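Local coordinates for protein ATPase BagA (Mycobacterium tuberculosis H37Rv, PDB 6BS3) that hydrolyses ATP as one subunit of the heterodimeric BagAB complex, an activity required for resistance to nitric oxide and to elevated glycerol, at residues 164-176 / 219-232. Residues are numbered along the deposited sequence; the frame is centred on the assembly and turned at random.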
ATOM      1  N   PRO A 164       1.937   5.831 -10.731  1.00 41.08           N
ATOM      2  CA  PRO A 164       2.634   5.337  -9.541  1.00 41.10           C
ATOM      3  C   PRO A 164       2.170   6.059  -8.237  1.00 45.06           C
ATOM      4  O   PRO A 164       1.571   7.148  -8.302  1.00 43.52           O
ATOM      5  CB  PRO A 164       4.109   5.626  -9.872  1.00 42.34           C
ATOM      6  CG  PRO A 164       4.173   5.657 -11.342  1.00 46.10           C
ATOM      7  CD  PRO A 164       2.914   6.385 -11.694  1.00 42.79           C
ATOM      8  N   PRO A 165       2.403   5.470  -7.038  1.00 41.04           N
ATOM      9  CA  PRO A 165       1.914   6.112  -5.802  1.00 41.73           C
ATOM     10  C   PRO A 165       2.581   7.446  -5.437  1.00 46.12           C
ATOM     11  O   PRO A 165       3.535   7.871  -6.089  1.00 44.81           O
ATOM     12  CB  PRO A 165       2.151   5.021  -4.732  1.00 43.40           C
ATOM     13  CG  PRO A 165       3.281   4.228  -5.253  1.00 44.82           C
ATOM     14  CD  PRO A 165       3.063   4.179  -6.740  1.00 40.51           C
ATOM     15  N   THR A 166       2.089   8.091  -4.363  1.00 45.24           N
ATOM     16  CA  THR A 166       2.573   9.403  -3.876  1.00 45.55           C
ATOM     17  C   THR A 166       4.083   9.466  -3.585  1.00 50.26           C
ATOM     18  O   THR A 166       4.690  10.526  -3.788  1.00 50.37           O
ATOM     19  CB  THR A 166       1.765   9.904  -2.659  1.00 49.18           C
ATOM     20  OG1 THR A 166       1.857   8.960  -1.600  1.00 51.83           O
ATOM     21  CG2 THR A 166       0.295  10.131  -2.990  1.00 46.91           C
ATOM     22  N   GLY A 167       4.672   8.352  -3.143  1.00 46.61           N
ATOM     23  CA  GLY A 167       6.095   8.279  -2.825  1.00 46.18           C
ATOM     24  C   GLY A 167       7.009   8.197  -4.033  1.00 52.29           C
ATOM     25  O   GLY A 167       8.216   8.397  -3.904  1.00 52.59           O
ATOM     26  N   ARG A 168       6.443   7.916  -5.227  1.00 50.53           N
ATOM     27  CA  ARG A 168       7.192   7.739  -6.479  1.00 49.45           C
ATOM     28  C   ARG A 168       6.780   8.684  -7.603  1.00 50.32           C
ATOM     29  O   ARG A 168       7.473   8.739  -8.622  1.00 50.24           O
ATOM     30  CB  ARG A 168       7.023   6.284  -6.972  1.00 50.67           C
ATOM     31  CG  ARG A 168       7.576   5.236  -6.021  1.00 63.26           C
ATOM     32  CD  ARG A 168       7.458   3.835  -6.578  1.00 81.96           C
ATOM     33  NE  ARG A 168       8.318   2.913  -5.837  1.00105.71           N
ATOM     34  CZ  ARG A 168       8.759   1.747  -6.302  1.00125.41           C
ATOM     35  NH1 ARG A 168       8.426   1.341  -7.524  1.00111.80           N
ATOM     36  NH2 ARG A 168       9.543   0.982  -5.554  1.00113.33           N
ATOM     37  N   ILE A 169       5.643   9.387  -7.454  1.00 45.38           N
ATOM     38  CA  ILE A 169       5.066  10.229  -8.516  1.00 43.91           C
ATOM     39  C   ILE A 169       5.995  11.360  -8.981  1.00 48.30           C
ATOM     40  O   ILE A 169       6.109  11.563 -10.195  1.00 48.97           O
ATOM     41  CB  ILE A 169       3.628  10.751  -8.182  1.00 45.81           C
ATOM     42  CG1 ILE A 169       2.918  11.346  -9.428  1.00 44.93           C
ATOM     43  CG2 ILE A 169       3.582  11.733  -6.985  1.00 45.41           C
ATOM     44  CD1 ILE A 169       2.607  10.353 -10.581  1.00 40.45           C
ATOM     45  N   ALA A 170       6.641  12.084  -8.051  1.00 45.39           N
ATOM     46  CA  ALA A 170       7.501  13.219  -8.411  1.00 45.52           C
ATOM     47  C   ALA A 170       8.695  12.776  -9.240  1.00 50.29           C
ATOM     48  O   ALA A 170       8.936  13.378 -10.281  1.00 52.01           O
ATOM     49  CB  ALA A 170       7.934  14.004  -7.171  1.00 45.80           C
ATOM     50  N   ARG A 171       9.373  11.681  -8.841  1.00 45.96           N
ATOM     51  CA  ARG A 171      10.489  11.080  -9.579  1.00 45.54           C
ATOM     52  C   ARG A 171      10.031  10.535 -10.948  1.00 48.28           C
ATOM     53  O   ARG A 171      10.728  10.737 -11.950  1.00 49.53           O
ATOM     54  CB  ARG A 171      11.162   9.981  -8.728  1.00 48.19           C
ATOM     55  CG  ARG A 171      12.238   9.125  -9.455  1.00 59.84           C
ATOM     56  CD  ARG A 171      13.494   9.902  -9.850  1.00 80.08           C
ATOM     57  NE  ARG A 171      14.109  10.592  -8.710  1.00 95.89           N
ATOM     58  CZ  ARG A 171      15.105  10.103  -7.977  1.00109.10           C
ATOM     59  NH1 ARG A 171      15.633   8.918  -8.263  1.00 93.95           N
ATOM     60  NH2 ARG A 171      15.585  10.798  -6.952  1.00 93.45           N
ATOM     61  N   PHE A 172       8.851   9.883 -11.000  1.00 43.28           N
ATOM     62  CA  PHE A 172       8.284   9.356 -12.245  1.00 42.40           C
ATOM     63  C   PHE A 172       8.103  10.449 -13.318  1.00 49.39           C
ATOM     64  O   PHE A 172       8.287  10.179 -14.512  1.00 49.93           O
ATOM     65  CB  PHE A 172       6.947   8.643 -11.975  1.00 42.91           C
ATOM     66  CG  PHE A 172       6.205   8.174 -13.209  1.00 43.02           C
ATOM     67  CD1 PHE A 172       6.687   7.111 -13.971  1.00 44.24           C
ATOM     68  CD2 PHE A 172       5.012   8.778 -13.597  1.00 44.73           C
ATOM     69  CE1 PHE A 172       5.996   6.673 -15.109  1.00 44.87           C
ATOM     70  CE2 PHE A 172       4.316   8.332 -14.735  1.00 47.09           C
ATOM     71  CZ  PHE A 172       4.813   7.283 -15.479  1.00 44.49           C
ATOM     72  N   LEU A 173       7.740  11.677 -12.885  1.00 47.34           N
ATOM     73  CA  LEU A 173       7.509  12.804 -13.788  1.00 47.11           C
ATOM     74  C   LEU A 173       8.735  13.706 -13.934  1.00 52.30           C
ATOM     75  O   LEU A 173       8.658  14.741 -14.595  1.00 52.75           O
ATOM     76  CB  LEU A 173       6.249  13.594 -13.368  1.00 46.63           C
ATOM     77  CG  LEU A 173       4.953  12.764 -13.302  1.00 49.68           C
ATOM     78  CD1 LEU A 173       3.879  13.487 -12.537  1.00 48.68           C
ATOM     79  CD2 LEU A 173       4.495  12.317 -14.688  1.00 48.73           C
ATOM     80  N   ASP A 174       9.871  13.295 -13.358  1.00 49.15           N
ATOM     81  CA  ASP A 174      11.116  14.047 -13.450  1.00 49.75           C
ATOM     82  C   ASP A 174      11.896  13.589 -14.692  1.00 56.82           C
ATOM     83  O   ASP A 174      12.803  12.753 -14.612  1.00 57.26           O
ATOM     84  CB  ASP A 174      11.917  13.922 -12.145  1.00 50.69           C
ATOM     85  CG  ASP A 174      13.004  14.956 -11.937  1.00 56.58           C
ATOM     86  OD1 ASP A 174      13.371  15.650 -12.919  1.00 56.21           O
ATOM     87  OD2 ASP A 174      13.501  15.063 -10.799  1.00 62.64           O
ATOM     88  N   VAL A 175      11.497  14.124 -15.850  1.00 55.83           N
ATOM     89  CA  VAL A 175      12.053  13.808 -17.175  1.00 57.93           C
ATOM     90  C   VAL A 175      13.558  14.154 -17.276  1.00 62.30           C
ATOM     91  O   VAL A 175      14.315  13.390 -17.868  1.00 62.22           O
ATOM     92  CB  VAL A 175      11.198  14.452 -18.307  1.00 63.66           C
ATOM     93  CG1 VAL A 175      11.663  14.013 -19.700  1.00 64.02           C
ATOM     94  CG2 VAL A 175       9.722  14.122 -18.122  1.00 63.60           C
ATOM     95  N   THR A 176      13.983  15.259 -16.657  1.00 59.33           N
ATOM     96  CA  THR A 176      15.380  15.702 -16.628  1.00 59.41           C
ATOM     97  C   THR A 176      16.252  14.665 -15.902  1.00 62.63           C
ATOM     98  O   THR A 176      17.290  14.296 -16.449  1.00 62.78           O
ATOM     99  CB  THR A 176      15.465  17.140 -16.079  1.00 66.98           C
ATOM    100  OG1 THR A 176      14.790  17.998 -17.003  1.00 68.93           O
ATOM    101  CG2 THR A 176      16.895  17.630 -15.889  1.00 64.60           C
ATOM    102  N   GLU A 219       1.198  11.972   2.932  1.00 47.05           N
ATOM    103  CA  GLU A 219       1.819  11.703   1.639  1.00 46.32           C
ATOM    104  C   GLU A 219       1.262  12.589   0.553  1.00 50.21           C
ATOM    105  O   GLU A 219       2.022  13.008  -0.314  1.00 49.94           O
ATOM    106  CB  GLU A 219       1.692  10.231   1.270  1.00 47.41           C
ATOM    107  CG  GLU A 219       2.545   9.322   2.135  1.00 49.50           C
ATOM    108  CD  GLU A 219       2.957   8.023   1.473  1.00 62.68           C
ATOM    109  OE1 GLU A 219       2.666   7.833   0.269  1.00 63.02           O
ATOM    110  OE2 GLU A 219       3.573   7.185   2.166  1.00 63.39           O
ATOM    111  N   THR A 220      -0.056  12.878   0.606  1.00 47.55           N
ATOM    112  CA  THR A 220      -0.769  13.777  -0.301  1.00 48.01           C
ATOM    113  C   THR A 220      -0.152  15.187  -0.177  1.00 52.76           C
ATOM    114  O   THR A 220       0.175  15.797  -1.197  1.00 53.20           O
ATOM    115  CB  THR A 220      -2.292  13.766  -0.005  1.00 50.84           C
ATOM    116  OG1 THR A 220      -2.797  12.465  -0.261  1.00 49.61           O
ATOM    117  CG2 THR A 220      -3.075  14.755  -0.864  1.00 47.71           C
ATOM    118  N   LEU A 221       0.032  15.673   1.064  1.00 48.91           N
ATOM    119  CA  LEU A 221       0.625  16.990   1.348  1.00 48.49           C
ATOM    120  C   LEU A 221       2.079  17.087   0.853  1.00 53.37           C
ATOM    121  O   LEU A 221       2.430  18.049   0.169  1.00 53.36           O
ATOM    122  CB  LEU A 221       0.533  17.318   2.852  1.00 48.22           C
ATOM    123  CG  LEU A 221      -0.874  17.520   3.432  1.00 52.38           C
ATOM    124  CD1 LEU A 221      -0.838  17.577   4.954  1.00 51.46           C
ATOM    125  CD2 LEU A 221      -1.516  18.769   2.887  1.00 53.97           C
ATOM    126  N   GLU A 222       2.904  16.068   1.182  1.00 50.20           N
ATOM    127  CA  GLU A 222       4.310  15.942   0.794  1.00 50.26           C
ATOM    128  C   GLU A 222       4.481  15.851  -0.718  1.00 54.32           C
ATOM    129  O   GLU A 222       5.454  16.399  -1.238  1.00 55.46           O
ATOM    130  CB  GLU A 222       4.939  14.717   1.459  1.00 51.77           C
ATOM    131  CG  GLU A 222       5.227  14.908   2.939  1.00 62.96           C
ATOM    132  CD  GLU A 222       5.561  13.652   3.719  1.00 81.01           C
ATOM    133  OE1 GLU A 222       5.861  13.775   4.928  1.00 75.43           O
ATOM    134  OE2 GLU A 222       5.524  12.546   3.131  1.00 77.49           O
ATOM    135  N   ALA A 223       3.548  15.152  -1.421  1.00 48.77           N
ATOM    136  CA  ALA A 223       3.552  15.024  -2.881  1.00 47.33           C
ATOM    137  C   ALA A 223       3.181  16.351  -3.546  1.00 49.72           C
ATOM    138  O   ALA A 223       3.900  16.768  -4.444  1.00 49.60           O
ATOM    139  CB  ALA A 223       2.617  13.911  -3.343  1.00 47.44           C
ATOM    140  N   ILE A 224       2.114  17.034  -3.082  1.00 46.05           N
ATOM    141  CA  ILE A 224       1.695  18.357  -3.607  1.00 46.46           C
ATOM    142  C   ILE A 224       2.853  19.374  -3.545  1.00 52.16           C
ATOM    143  O   ILE A 224       3.097  20.073  -4.530  1.00 52.65           O
ATOM    144  CB  ILE A 224       0.392  18.879  -2.916  1.00 48.99           C
ATOM    145  CG1 ILE A 224      -0.829  18.103  -3.444  1.00 49.28           C
ATOM    146  CG2 ILE A 224       0.210  20.409  -3.092  1.00 48.27           C
ATOM    147  CD1 ILE A 224      -2.141  18.305  -2.718  1.00 53.00           C
ATOM    148  N   GLU A 225       3.584  19.410  -2.422  1.00 49.51           N
ATOM    149  CA  GLU A 225       4.729  20.304  -2.195  1.00 50.94           C
ATOM    150  C   GLU A 225       5.867  20.014  -3.191  1.00 56.62           C
ATOM    151  O   GLU A 225       6.385  20.950  -3.811  1.00 57.94           O
ATOM    152  CB  GLU A 225       5.206  20.180  -0.733  1.00 52.99           C
ATOM    153  CG  GLU A 225       6.365  21.083  -0.327  1.00 71.33           C
ATOM    154  CD  GLU A 225       6.804  20.956   1.125  1.00106.85           C
ATOM    155  OE1 GLU A 225       6.793  19.825   1.670  1.00 99.02           O
ATOM    156  OE2 GLU A 225       7.174  21.999   1.716  1.00105.70           O
ATOM    157  N   GLU A 226       6.224  18.720  -3.365  1.00 51.83           N
ATOM    158  CA  GLU A 226       7.268  18.269  -4.289  1.00 51.31           C
ATOM    159  C   GLU A 226       6.842  18.598  -5.729  1.00 54.66           C
ATOM    160  O   GLU A 226       7.655  19.069  -6.518  1.00 55.89           O
ATOM    161  CB  GLU A 226       7.425  16.751  -4.168  1.00 52.85           C
ATOM    162  CG  GLU A 226       8.765  16.254  -3.679  1.00 65.75           C
ATOM    163  CD  GLU A 226       8.901  14.741  -3.717  1.00 89.39           C
ATOM    164  OE1 GLU A 226       7.950  14.039  -3.296  1.00 74.88           O
ATOM    165  OE2 GLU A 226       9.962  14.257  -4.172  1.00 87.97           O
ATOM    166  N   LEU A 227       5.562  18.361  -6.065  1.00 49.05           N
ATOM    167  CA  LEU A 227       5.049  18.620  -7.408  1.00 48.21           C
ATOM    168  C   LEU A 227       4.978  20.127  -7.735  1.00 52.28           C
ATOM    169  O   LEU A 227       5.329  20.509  -8.849  1.00 50.29           O
ATOM    170  CB  LEU A 227       3.707  17.904  -7.645  1.00 47.17           C
ATOM    171  CG  LEU A 227       3.737  16.376  -7.685  1.00 50.58           C
ATOM    172  CD1 LEU A 227       2.320  15.790  -7.553  1.00 49.92           C
ATOM    173  CD2 LEU A 227       4.414  15.850  -8.941  1.00 52.41           C
ATOM    174  N   ALA A 228       4.555  20.969  -6.761  1.00 51.55           N
ATOM    175  CA  ALA A 228       4.491  22.441  -6.891  1.00 52.49           C
ATOM    176  C   ALA A 228       5.887  23.027  -7.145  1.00 58.56           C
ATOM    177  O   ALA A 228       6.015  23.931  -7.976  1.00 59.17           O
ATOM    178  CB  ALA A 228       3.886  23.070  -5.643  1.00 52.86           C
ATOM    179  N   GLN A 229       6.931  22.477  -6.458  1.00 54.94           N
ATOM    180  CA  GLN A 229       8.339  22.863  -6.615  1.00 54.79           C
ATOM    181  C   GLN A 229       8.846  22.574  -8.029  1.00 58.14           C
ATOM    182  O   GLN A 229       9.674  23.315  -8.552  1.00 58.16           O
ATOM    183  CB  GLN A 229       9.225  22.146  -5.584  1.00 56.49           C
ATOM    184  CG  GLN A 229       9.220  22.815  -4.216  1.00 82.21           C
ATOM    185  CD  GLN A 229      10.141  22.156  -3.215  1.00113.88           C
ATOM    186  OE1 GLN A 229      10.970  22.822  -2.586  1.00115.90           O
ATOM    187  NE2 GLN A 229      10.016  20.842  -3.023  1.00104.23           N
ATOM    188  N   MET A 230       8.346  21.497  -8.639  1.00 54.02           N
ATOM    189  CA  MET A 230       8.698  21.087  -9.998  1.00 53.38           C
ATOM    190  C   MET A 230       7.864  21.850 -11.037  1.00 57.39           C
ATOM    191  O   MET A 230       8.112  21.720 -12.236  1.00 57.23           O
ATOM    192  CB  MET A 230       8.473  19.585 -10.162  1.00 55.18           C
ATOM    193  CG  MET A 230       9.451  18.730  -9.369  1.00 58.30           C
ATOM    194  SD  MET A 230       9.053  16.964  -9.483  1.00 61.95           S
ATOM    195  CE  MET A 230       9.531  16.628 -11.181  1.00 57.81           C
ATOM    196  N   GLU A 231       6.888  22.658 -10.564  1.00 53.59           N
ATOM    197  CA  GLU A 231       5.946  23.440 -11.358  1.00 53.03           C
ATOM    198  C   GLU A 231       5.042  22.517 -12.191  1.00 55.16           C
ATOM    199  O   GLU A 231       4.672  22.825 -13.324  1.00 55.71           O
ATOM    200  CB  GLU A 231       6.653  24.541 -12.175  1.00 54.74           C
ATOM    201  CG  GLU A 231       6.825  25.825 -11.373  1.00 70.35           C
ATOM    202  CD  GLU A 231       8.164  26.533 -11.450  1.00102.73           C
ATOM    203  OE1 GLU A 231       8.651  26.979 -10.386  1.00109.56           O
ATOM    204  OE2 GLU A 231       8.721  26.652 -12.566  1.00 98.12           O
ATOM    205  N   LEU A 232       4.669  21.383 -11.593  1.00 50.02           N
ATOM    206  CA  LEU A 232       3.775  20.411 -12.214  1.00 48.74           C
ATOM    207  C   LEU A 232       2.311  20.725 -11.820  1.00 53.34           C
ATOM    208  O   LEU A 232       2.056  21.041 -10.660  1.00 53.92           O
ATOM    209  CB  LEU A 232       4.187  18.967 -11.881  1.00 47.09           C
ATOM    210  CG  LEU A 232       5.420  18.441 -12.630  1.00 49.28           C
ATOM    211  CD1 LEU A 232       5.960  17.216 -11.988  1.00 48.04           C
ATOM    212  CD2 LEU A 232       5.125  18.154 -14.092  1.00 50.04           C
TER
HETATM  213  O   HOH W   1       6.774  11.653  -5.141  1.00 54.03           O
HETATM  214  O   HOH W   2       3.620   5.850  -1.768  1.00 49.60           O
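One water is gripped from both segments: it donates to Thr166 O (2.7 Å from the water oxygen), accepts from Ala170 N, and gives its second hydrogen to Glu226 OE1 over a longer 3.2 Å. It illustrates how water can stand in where a direct i to i+4 helical bond would run, here at the start of helix 169-172, and recruit a third partner, the carboxylate of Glu226, whose OE2 also lies 3.6 Å from Ala170 CB. A second water repeats the device, taking the N-H of Gly167 and donating to Glu219 OE1. Ala223, with just a methyl group, lets the backbones come close between these bridges: Thr166 CA lies 5.8 Å from Ala223 CA. Farther along, contact becomes mostly apolar. Met230 bends at its last torsion (chi3 72°), which brings CE to 3.4 Å from Ala170 O and also against Asp174 CB, while its sulfur rests on Ala170 CB. Ile169 CG2 meets Leu227 CD1 at 4.3 Å, the other methyl of Leu227 faces Leu173 CD1, and Leu232 CD1 reaches Leu173 CB at 3.9 Å. The chain arrives at Leu232 through a Schellman motif, with positive phi at Glu231 and Leu232 N bonded back to Leu227 O. In this P-loop ATPase fold the Thr166 side chain lies about 6 Å from that of the ATP-binding Lys34. Both segments rest on strand 204-210, through Leu173 and Ala223, while helix 130-146 packs on Phe172 and helix 188-200 on Val175.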